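Local structure of putative acyl-[acyl-carrier-protein]--UDP-N-acetylglucosamine O-acyltransferase (Bacteroides fragilis, 4R36) at residues 210-215 against 223-228; 193-198 against 234-239; 248-253 against 261-266. The protein probably transfers an acyl chain from acyl carrier protein to UDP-N-acetylglucosamine, and folds as a left-handed beta helix followed by a helical C-terminal region. All blocks are in the same frame, centred on the assembly; numbering follows the deposited sequence.

In the fold
From the N terminus the chain first winds up the left-handed beta helix, and residues 193-198 form the turn after strand 189-190, leading into strand 198-201. Interaction 2 closes the longest loop, bringing residues 234-239 near the end of helix 222-237 back to that turn. Nested within this loop, interaction 1 folds the short helix 212-217, which follows strand 206-210, against the beginning of helix 222-237. Interaction 3 comes later, in series, and closes the short loop between helices 242-252 and 257-267. The three contacts meet around residues 193-198: Tyr-197 packs on Ile-228 and Leu-215, and Pro-195 and Pro-196 pack on Phe-265 and Tyr-261, joining the beta helix to the C-terminal helices.

Interaction 1. Residues 210-215 against 223-228; sequences INIIGL and EIIENI
Ile-225 points its long branch at Leu-215 through a first torsion that sets CG1 opposite its own carbonyl carbon (chi1 -66°) and a second that keeps the branch extended, whereas Ile-210 bends its CD1 back (chi2 -46°) to meet Ile-228. The methyl CD1 of Ile-225 lies 3.8 Å from CB of Leu-215, low on the leucine side chain, and Ile-225 CG1 follows at 4.0 Å from the same CB. The other branch of Ile-225 is used as well: its CG2 faces Ile-212 CG1 at 4.2 Å, and the two side chains cross obliquely. Ile-225 thus sits between residues three apart on the short helix. These helices, 212-217 and 222-237, follow each other in the C-terminal region of LpxA, beyond the beta helix, and the contact joins the end of strand 206-210 to the long helix. One turn further along, Ile-228 also works with two branches. CD1 meets Leu-215 CD1 tip to tip at 4.1 Å, and CG2 receives the bent CD1 of Ile-210 at 4.0 Å. Tyr-197 and Ile-259 also pack on Ile-228, while Phe-220 packs on Leu-215. Behind this apolar surface, Asn-211 caps the short helix: its OD1 accepts from Gly-214 N at 3.1 Å, with the donor standing 58° above the carbonyl plane. Its ND2 donates to Tyr-181 O, so both ends of the amide are held and its rotation is fixed. Asn-211 belongs to the binding site for UDP-N-acetylglucosamine and lies between Ile-210 and Ile-212, both of which pack on helix 222-237.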
loop_
_atom_site.group_PDB
_atom_site.type_symbol
_atom_site.label_atom_id
_atom_site.label_comp_id
_atom_site.label_asym_id
_atom_site.label_seq_id
_atom_site.Cartn_x
_atom_site.Cartn_y
_atom_site.Cartn_z
ATOM N N ILE A 210 -15.439 22.700 -3.328
ATOM C CA ILE A 210 -16.433 21.752 -3.928
ATOM C C ILE A 210 -15.913 20.963 -5.052
ATOM O O ILE A 210 -15.084 21.462 -5.764
ATOM C CB ILE A 210 -17.609 22.585 -4.462
ATOM C CG1 ILE A 210 -18.220 23.329 -3.332
ATOM C CG2 ILE A 210 -18.655 21.735 -5.149
ATOM C CD1 ILE A 210 -18.454 22.522 -2.115
ATOM N N ASN A 211 -16.400 19.737 -5.251
ATOM C CA ASN A 211 -16.012 18.866 -6.364
ATOM C C ASN A 211 -16.681 19.351 -7.669
ATOM O O ASN A 211 -17.581 18.692 -8.166
ATOM C CB ASN A 211 -16.409 17.448 -6.060
ATOM C CG ASN A 211 -15.965 16.434 -7.113
ATOM O OD1 ASN A 211 -15.186 16.726 -7.961
ATOM N ND2 ASN A 211 -16.507 15.252 -7.042
ATOM N N ILE A 212 -16.313 20.549 -8.104
ATOM C CA ILE A 212 -17.002 21.211 -9.241
ATOM C C ILE A 212 -16.816 20.371 -10.480
ATOM O O ILE A 212 -17.767 20.186 -11.245
ATOM C CB ILE A 212 -16.499 22.628 -9.473
ATOM C CG1 ILE A 212 -16.897 23.497 -8.305
ATOM C CG2 ILE A 212 -17.120 23.279 -10.728
ATOM C CD1 ILE A 212 -16.205 24.860 -8.261
ATOM N N ILE A 213 -15.607 19.827 -10.659
ATOM C CA ILE A 213 -15.290 18.978 -11.820
ATOM C C ILE A 213 -16.215 17.798 -11.899
ATOM O O ILE A 213 -16.914 17.623 -12.893
ATOM C CB ILE A 213 -13.829 18.486 -11.808
ATOM C CG1 ILE A 213 -12.909 19.679 -11.982
ATOM C CG2 ILE A 213 -13.573 17.502 -12.942
ATOM C CD1 ILE A 213 -11.503 19.446 -11.475
ATOM N N GLY A 214 -16.271 17.025 -10.834
ATOM C CA GLY A 214 -17.163 15.893 -10.768
ATOM C C GLY A 214 -18.621 16.246 -10.956
ATOM O O GLY A 214 -19.394 15.505 -11.649
ATOM N N LEU A 215 -19.047 17.355 -10.338
ATOM C CA LEU A 215 -20.472 17.708 -10.470
ATOM C C LEU A 215 -20.840 18.160 -11.874
ATOM O O LEU A 215 -21.909 17.800 -12.383
ATOM C CB LEU A 215 -20.853 18.776 -9.470
ATOM C CG LEU A 215 -20.741 18.308 -8.013
ATOM C CD1 LEU A 215 -21.032 19.496 -7.115
ATOM C CD2 LEU A 215 -21.664 17.180 -7.736
ATOM N N GLU A 223 -26.414 26.388 -11.339
ATOM C CA GLU A 223 -27.164 26.925 -10.243
ATOM C C GLU A 223 -27.145 26.035 -8.975
ATOM O O GLU A 223 -26.890 26.510 -7.881
ATOM C CB GLU A 223 -28.572 27.144 -10.705
ATOM C CG GLU A 223 -29.568 27.393 -9.600
ATOM C CD GLU A 223 -30.889 27.856 -10.158
ATOM O OE1 GLU A 223 -30.883 28.541 -11.212
ATOM O OE2 GLU A 223 -31.928 27.533 -9.553
ATOM N N ILE A 224 -27.352 24.745 -9.140
ATOM C CA ILE A 224 -27.294 23.802 -8.026
ATOM C C ILE A 224 -25.859 23.748 -7.480
ATOM O O ILE A 224 -25.678 23.692 -6.282
ATOM C CB ILE A 224 -27.764 22.385 -8.469
ATOM C CG1 ILE A 224 -29.264 22.392 -8.701
ATOM C CG2 ILE A 224 -27.355 21.286 -7.455
ATOM C CD1 ILE A 224 -30.053 22.575 -7.449
ATOM N N ILE A 225 -24.859 23.777 -8.368
ATOM C CA ILE A 225 -23.472 23.827 -7.951
ATOM C C ILE A 225 -23.170 25.064 -7.086
ATOM O O ILE A 225 -22.516 24.956 -6.047
ATOM C CB ILE A 225 -22.496 23.725 -9.148
ATOM C CG1 ILE A 225 -22.642 22.332 -9.771
ATOM C CG2 ILE A 225 -21.034 23.918 -8.675
ATOM C CD1 ILE A 225 -21.872 22.117 -11.052
ATOM N N GLU A 226 -23.681 26.207 -7.499
ATOM C CA GLU A 226 -23.504 27.421 -6.741
ATOM C C GLU A 226 -24.203 27.322 -5.362
ATOM O O GLU A 226 -23.651 27.811 -4.362
ATOM C CB GLU A 226 -24.037 28.613 -7.509
ATOM C CG GLU A 226 -23.802 29.945 -6.795
ATOM C CD GLU A 226 -22.296 30.282 -6.585
ATOM O OE1 GLU A 226 -21.427 29.705 -7.292
ATOM O OE2 GLU A 226 -21.971 31.080 -5.671
ATOM N N ASN A 227 -25.376 26.687 -5.295
ATOM C CA ASN A 227 -26.049 26.523 -4.023
ATOM C C ASN A 227 -25.249 25.645 -3.051
ATOM O O ASN A 227 -25.197 25.929 -1.856
ATOM C CB ASN A 227 -27.490 25.987 -4.227
ATOM C CG ASN A 227 -28.413 27.001 -4.993
ATOM O OD1 ASN A 227 -28.114 28.195 -5.075
ATOM N ND2 ASN A 227 -29.503 26.508 -5.549
ATOM N N ILE A 228 -24.681 24.578 -3.593
ATOM C CA ILE A 228 -23.875 23.672 -2.801
ATOM C C ILE A 228 -22.682 24.475 -2.273
ATOM O O ILE A 228 -22.301 24.385 -1.085
ATOM C CB ILE A 228 -23.436 22.453 -3.640
ATOM C CG1 ILE A 228 -24.646 21.565 -3.920
ATOM C CG2 ILE A 228 -22.301 21.655 -2.960
ATOM C CD1 ILE A 228 -24.422 20.524 -4.987
#

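Interaction 2. Residues 193-198 against 234-239; sequences DIPPYI and IIYQSG
Tyr-236 reaches from the last turn of helix 222-237 to Pro-195 and Ile-198, and its length makes the contact possible, because the nearest CA atoms of the two segments, those of Pro-195 and Ile-235, are 10.7 Å apart. At CB the first torsion (chi1 -82°) puts CG beside the backbone N and opposite the carbonyl carbon, sending the ring toward the turn. Over one face of the ring, offset toward its rim, lies CG2 of the preceding residue, Ile-235, 4.0 Å above the plane; Tyr-207 also stacks with the ring. Further out, CE2 and CZ each stand 4.6 Å from CG of Pro-195. The hydroxyl oxygen comes closest, with OH 3.7 Å from Pro-195 CG and 3.8 Å from Pro-195 CD, so it rests against the outer edge of the pyrrolidine ring, which approaches from the opposite direction. More loosely, OH lies 4.4 Å from CD1 of Ile-198. Pro-195 and Ile-198 are the first and last residues of a type II beta turn, in which Tyr-197 has a positive phi. This turn lies where the last coil of the left-handed beta helix passes into strand 198-201, and its Pro-196 O is held by Tyr-232 OH, one helical turn before Tyr-236. The side chain of Ile-198 is about 6 Å from that of Asn-211, a residue of the UDP-N-acetylglucosamine site. The phenol's polar need is met by the C-terminal tail, since OH is hydrogen-bonded to Ile-274 O; toward the turn it offers only van der Waals contact, a polar tip set against proline and isoleucine carbons.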
loop_
_atom_site.group_PDB
_atom_site.type_symbol
_atom_site.label_atom_id
_atom_site.label_comp_id
_atom_site.label_asym_id
_atom_site.label_seq_id
_atom_site.Cartn_x
_atom_site.Cartn_y
_atom_site.Cartn_z
ATOM N N ASP A 193 -16.319 12.206 9.663
ATOM C CA ASP A 193 -17.092 12.027 8.478
ATOM C C ASP A 193 -16.771 13.119 7.416
ATOM O O ASP A 193 -16.428 14.300 7.733
ATOM C CB ASP A 193 -18.578 12.029 8.832
ATOM C CG ASP A 193 -18.983 10.882 9.753
ATOM O OD1 ASP A 193 -18.386 9.791 9.749
ATOM O OD2 ASP A 193 -19.908 11.098 10.587
ATOM N N ILE A 194 -16.938 12.759 6.143
ATOM C CA ILE A 194 -16.756 13.692 5.030
ATOM C C ILE A 194 -18.076 13.983 4.356
ATOM O O ILE A 194 -18.662 13.097 3.751
ATOM C CB ILE A 194 -15.754 13.170 4.030
ATOM C CG1 ILE A 194 -14.428 12.861 4.767
ATOM C CG2 ILE A 194 -15.505 14.170 2.924
ATOM C CD1 ILE A 194 -13.358 12.397 3.849
ATOM N N PRO A 195 -18.536 15.235 4.441
ATOM C CA PRO A 195 -19.895 15.516 3.964
ATOM C C PRO A 195 -19.950 15.562 2.436
ATOM O O PRO A 195 -18.907 15.747 1.767
ATOM C CB PRO A 195 -20.224 16.880 4.629
ATOM C CG PRO A 195 -18.890 17.518 4.719
ATOM C CD PRO A 195 -17.924 16.409 5.053
ATOM N N PRO A 196 -21.161 15.465 1.862
ATOM C CA PRO A 196 -21.281 15.243 0.401
ATOM C C PRO A 196 -20.834 16.387 -0.470
ATOM O O PRO A 196 -20.867 17.538 0.003
ATOM C CB PRO A 196 -22.743 14.956 0.202
ATOM C CG PRO A 196 -23.402 15.421 1.419
ATOM C CD PRO A 196 -22.431 15.298 2.549
ATOM N N TYR A 197 -20.352 16.087 -1.670
ATOM C CA TYR A 197 -20.013 17.051 -2.706
ATOM C C TYR A 197 -18.648 17.781 -2.551
ATOM O O TYR A 197 -18.327 18.607 -3.372
ATOM C CB TYR A 197 -21.132 18.119 -2.870
ATOM C CG TYR A 197 -22.488 17.544 -3.023
ATOM C CD1 TYR A 197 -22.815 16.821 -4.152
ATOM C CD2 TYR A 197 -23.472 17.798 -2.083
ATOM C CE1 TYR A 197 -24.078 16.262 -4.302
ATOM C CE2 TYR A 197 -24.732 17.214 -2.201
ATOM C CZ TYR A 197 -25.035 16.505 -3.343
ATOM O OH TYR A 197 -26.227 15.896 -3.443
ATOM N N ILE A 198 -17.902 17.550 -1.455
ATOM C CA ILE A 198 -16.677 18.322 -1.219
ATOM C C ILE A 198 -15.415 17.635 -1.725
ATOM O O ILE A 198 -15.410 16.421 -1.995
ATOM C CB ILE A 198 -16.499 18.714 0.259
ATOM C CG1 ILE A 198 -16.114 17.557 1.177
ATOM C CG2 ILE A 198 -17.762 19.387 0.784
ATOM C CD1 ILE A 198 -15.499 17.980 2.483
ATOM N N ILE A 234 -21.226 28.783 4.181
ATOM C CA ILE A 234 -21.865 28.951 5.441
ATOM C C ILE A 234 -21.316 27.970 6.463
ATOM O O ILE A 234 -21.090 28.334 7.586
ATOM C CB ILE A 234 -23.402 28.799 5.339
ATOM C CG1 ILE A 234 -23.980 30.001 4.589
ATOM C CG2 ILE A 234 -24.042 28.687 6.729
ATOM C CD1 ILE A 234 -25.377 29.751 4.034
ATOM N N ILE A 235 -21.168 26.707 6.083
ATOM C CA ILE A 235 -20.773 25.696 7.037
ATOM C C ILE A 235 -19.322 25.854 7.510
ATOM O O ILE A 235 -19.036 25.737 8.679
ATOM C CB ILE A 235 -21.048 24.258 6.454
ATOM C CG1 ILE A 235 -22.542 24.012 6.422
ATOM C CG2 ILE A 235 -20.389 23.166 7.307
ATOM C CD1 ILE A 235 -22.979 22.975 5.429
ATOM N N TYR A 236 -18.419 26.111 6.592
ATOM C CA TYR A 236 -17.014 26.076 6.910
ATOM C C TYR A 236 -16.410 27.467 7.048
ATOM O O TYR A 236 -15.404 27.576 7.713
ATOM C CB TYR A 236 -16.221 25.335 5.835
ATOM C CG TYR A 236 -16.268 23.848 6.001
ATOM C CD1 TYR A 236 -15.560 23.193 7.041
ATOM C CD2 TYR A 236 -16.964 23.077 5.139
ATOM C CE1 TYR A 236 -15.620 21.816 7.196
ATOM C CE2 TYR A 236 -17.031 21.675 5.289
ATOM C CZ TYR A 236 -16.341 21.052 6.303
ATOM O OH TYR A 236 -16.411 19.642 6.422
ATOM N N GLN A 237 -16.963 28.498 6.420
ATOM C CA GLN A 237 -16.235 29.784 6.294
ATOM C C GLN A 237 -16.988 30.965 6.908
ATOM O O GLN A 237 -16.644 32.068 6.666
ATOM C CB GLN A 237 -15.953 30.067 4.823
ATOM C CG GLN A 237 -15.105 28.940 4.260
ATOM C CD GLN A 237 -14.755 29.058 2.815
ATOM O OE1 GLN A 237 -15.598 29.136 1.961
ATOM N NE2 GLN A 237 -13.480 29.013 2.533
ATOM N N SER A 238 -17.945 30.751 7.778
ATOM C CA SER A 238 -18.719 31.856 8.297
ATOM C C SER A 238 -18.583 31.994 9.790
ATOM O O SER A 238 -19.231 32.834 10.370
ATOM C CB SER A 238 -20.147 31.650 7.963
ATOM O OG SER A 238 -20.185 31.628 6.521
ATOM N N GLY A 239 -17.765 31.161 10.413
ATOM C CA GLY A 239 -17.532 31.233 11.841
ATOM C C GLY A 239 -18.673 30.718 12.671
ATOM O O GLY A 239 -18.719 30.928 13.866
#

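Interaction 3. Residues 248-253 against 261-266; sequences KVEAEV and YIVDFI
Val-249 and Val-263 mark where the last turns of helix 242-252 come nearest helix 257-267, with 7.8 Å between their CA atoms and the two helices running in roughly opposite directions. Across this gap, CG1 of Val-249 meets CG2 of Val-263 at 3.7 Å, and the two side chains lie alongside each other, pointing in opposite directions. Different methyls are used on the two sides: the one of Val-249 lies opposite its own backbone N (chi1 169°), while that of Val-263 lies opposite its carbonyl carbon. The second methyl of Val-263 is therefore turned to Glu-250. From a bond that does not itself point at the other helix, the extended chain of Glu-250 brings its carboxylate across Val-263, with OE2 3.5 Å and CD 4.0 Å from Val-263 CG1. The short connection between the helices makes them a helical hairpin in the C-terminal part of LpxA, away from the substrate-binding residues. Ile-234 of helix 222-237 also touches Val-249, and Ile-262, the neighbour of Val-263, packs on Tyr-232 and Ile-235 of the same helix. Glu-250 lies at the solvent-exposed edge, where its OE1 forms a salt bridge with NH2 of Arg-267, one turn beyond Val-263; OE2 is hydrogen-bonded as well, so Val-263 is not its polar partner. The contact is thus graded: dispersion between valine methyls inside, and a charge pair outside that links the two helices directly. The carboxylate's charge is probably balanced by the guanidinium, while the valine methyl adds only van der Waals contact.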
loop_
_atom_site.group_PDB
_atom_site.type_symbol
_atom_site.label_atom_id
_atom_site.label_comp_id
_atom_site.label_asym_id
_atom_site.label_seq_id
_atom_site.Cartn_x
_atom_site.Cartn_y
_atom_site.Cartn_z
ATOM N N LYS A 248 -28.866 28.394 9.185
ATOM C CA LYS A 248 -28.741 29.384 8.177
ATOM C C LYS A 248 -28.808 28.821 6.742
ATOM O O LYS A 248 -29.436 29.420 5.812
ATOM C CB LYS A 248 -27.452 30.143 8.352
ATOM C CG LYS A 248 -27.298 31.371 7.438
ATOM C CD LYS A 248 -26.071 32.162 7.806
ATOM C CE LYS A 248 -26.179 33.566 7.244
ATOM N NZ LYS A 248 -24.846 34.070 6.895
ATOM N N VAL A 249 -28.184 27.656 6.530
ATOM C CA VAL A 249 -28.313 26.975 5.247
ATOM C C VAL A 249 -29.789 26.720 4.922
ATOM O O VAL A 249 -30.232 26.970 3.787
ATOM C CB VAL A 249 -27.561 25.610 5.229
ATOM C CG1 VAL A 249 -27.955 24.835 3.967
ATOM C CG2 VAL A 249 -26.052 25.806 5.279
ATOM N N GLU A 250 -30.522 26.191 5.883
ATOM C CA GLU A 250 -31.943 25.936 5.684
ATOM C C GLU A 250 -32.741 27.217 5.389
ATOM O O GLU A 250 -33.682 27.179 4.633
ATOM C CB GLU A 250 -32.556 25.205 6.862
ATOM C CG GLU A 250 -32.091 23.761 6.916
ATOM C CD GLU A 250 -32.580 22.926 8.080
ATOM O OE1 GLU A 250 -32.629 23.365 9.231
ATOM O OE2 GLU A 250 -32.896 21.713 7.858
ATOM N N ALA A 251 -32.338 28.324 5.966
ATOM C CA ALA A 251 -33.036 29.613 5.793
ATOM C C ALA A 251 -32.654 30.337 4.543
ATOM O O ALA A 251 -33.462 31.017 3.988
ATOM C CB ALA A 251 -32.781 30.536 6.984
ATOM N N GLU A 252 -31.432 30.194 4.060
ATOM C CA GLU A 252 -30.894 31.095 3.066
ATOM C C GLU A 252 -30.489 30.468 1.761
ATOM O O GLU A 252 -30.342 31.203 0.821
ATOM C CB GLU A 252 -29.666 31.842 3.608
ATOM C CG GLU A 252 -29.993 32.574 4.878
ATOM C CD GLU A 252 -29.028 33.702 5.201
ATOM O OE1 GLU A 252 -28.119 34.011 4.416
ATOM O OE2 GLU A 252 -29.190 34.244 6.279
ATOM N N VAL A 253 -30.315 29.145 1.698
ATOM C CA VAL A 253 -29.878 28.506 0.441
ATOM C C VAL A 253 -31.087 27.876 -0.215
ATOM O O VAL A 253 -31.796 27.163 0.449
ATOM C CB VAL A 253 -28.836 27.428 0.689
ATOM C CG1 VAL A 253 -28.415 26.796 -0.647
ATOM C CG2 VAL A 253 -27.645 28.030 1.429
ATOM N N TYR A 261 -29.568 16.914 1.601
ATOM C CA TYR A 261 -28.638 15.847 1.868
ATOM C C TYR A 261 -27.436 16.385 2.651
ATOM O O TYR A 261 -27.012 15.778 3.631
ATOM C CB TYR A 261 -28.207 15.246 0.554
ATOM C CG TYR A 261 -27.160 14.161 0.563
ATOM C CD1 TYR A 261 -27.036 13.229 1.642
ATOM C CD2 TYR A 261 -26.415 13.957 -0.569
ATOM C CE1 TYR A 261 -26.131 12.168 1.561
ATOM C CE2 TYR A 261 -25.535 12.883 -0.678
ATOM C CZ TYR A 261 -25.409 11.996 0.385
ATOM O OH TYR A 261 -24.461 11.022 0.216
ATOM N N ILE A 262 -26.914 17.540 2.266
ATOM C CA ILE A 262 -25.811 18.152 3.029
ATOM C C ILE A 262 -26.212 18.334 4.481
ATOM O O ILE A 262 -25.515 17.929 5.438
ATOM C CB ILE A 262 -25.430 19.495 2.424
ATOM C CG1 ILE A 262 -24.806 19.327 1.073
ATOM C CG2 ILE A 262 -24.516 20.311 3.320
ATOM C CD1 ILE A 262 -24.728 20.630 0.300
ATOM N N VAL A 263 -27.386 18.937 4.676
ATOM C CA VAL A 263 -27.863 19.232 6.040
ATOM C C VAL A 263 -28.101 17.976 6.881
ATOM O O VAL A 263 -27.653 17.851 8.006
ATOM C CB VAL A 263 -29.098 20.172 5.998
ATOM C CG1 VAL A 263 -29.732 20.267 7.362
ATOM C CG2 VAL A 263 -28.685 21.526 5.449
ATOM N N ASP A 264 -28.824 17.037 6.341
ATOM C CA ASP A 264 -29.129 15.825 7.050
ATOM C C ASP A 264 -27.834 15.051 7.399
ATOM O O ASP A 264 -27.717 14.526 8.512
ATOM C CB ASP A 264 -29.966 14.916 6.147
ATOM C CG ASP A 264 -30.645 13.798 6.943
ATOM O OD1 ASP A 264 -31.646 14.061 7.631
ATOM O OD2 ASP A 264 -30.136 12.679 6.970
ATOM N N PHE A 265 -26.943 14.926 6.402
ATOM C CA PHE A 265 -25.708 14.240 6.612
ATOM C C PHE A 265 -24.925 14.821 7.815
ATOM O O PHE A 265 -24.549 14.104 8.725
ATOM C CB PHE A 265 -24.815 14.309 5.363
ATOM C CG PHE A 265 -23.549 13.481 5.491
ATOM C CD1 PHE A 265 -22.474 13.932 6.221
ATOM C CD2 PHE A 265 -23.411 12.279 4.822
ATOM C CE1 PHE A 265 -21.287 13.195 6.318
ATOM C CE2 PHE A 265 -22.237 11.533 4.906
ATOM C CZ PHE A 265 -21.164 11.995 5.629
ATOM N N ILE A 266 -24.776 16.151 7.845
ATOM C CA ILE A 266 -24.012 16.781 8.923
ATOM C C ILE A 266 -24.761 16.712 10.245
ATOM O O ILE A 266 -24.177 16.389 11.296
ATOM C CB ILE A 266 -23.651 18.209 8.565
ATOM C CG1 ILE A 266 -22.763 18.173 7.282
ATOM C CG2 ILE A 266 -23.006 18.950 9.724
ATOM C CD1 ILE A 266 -22.599 19.501 6.598
#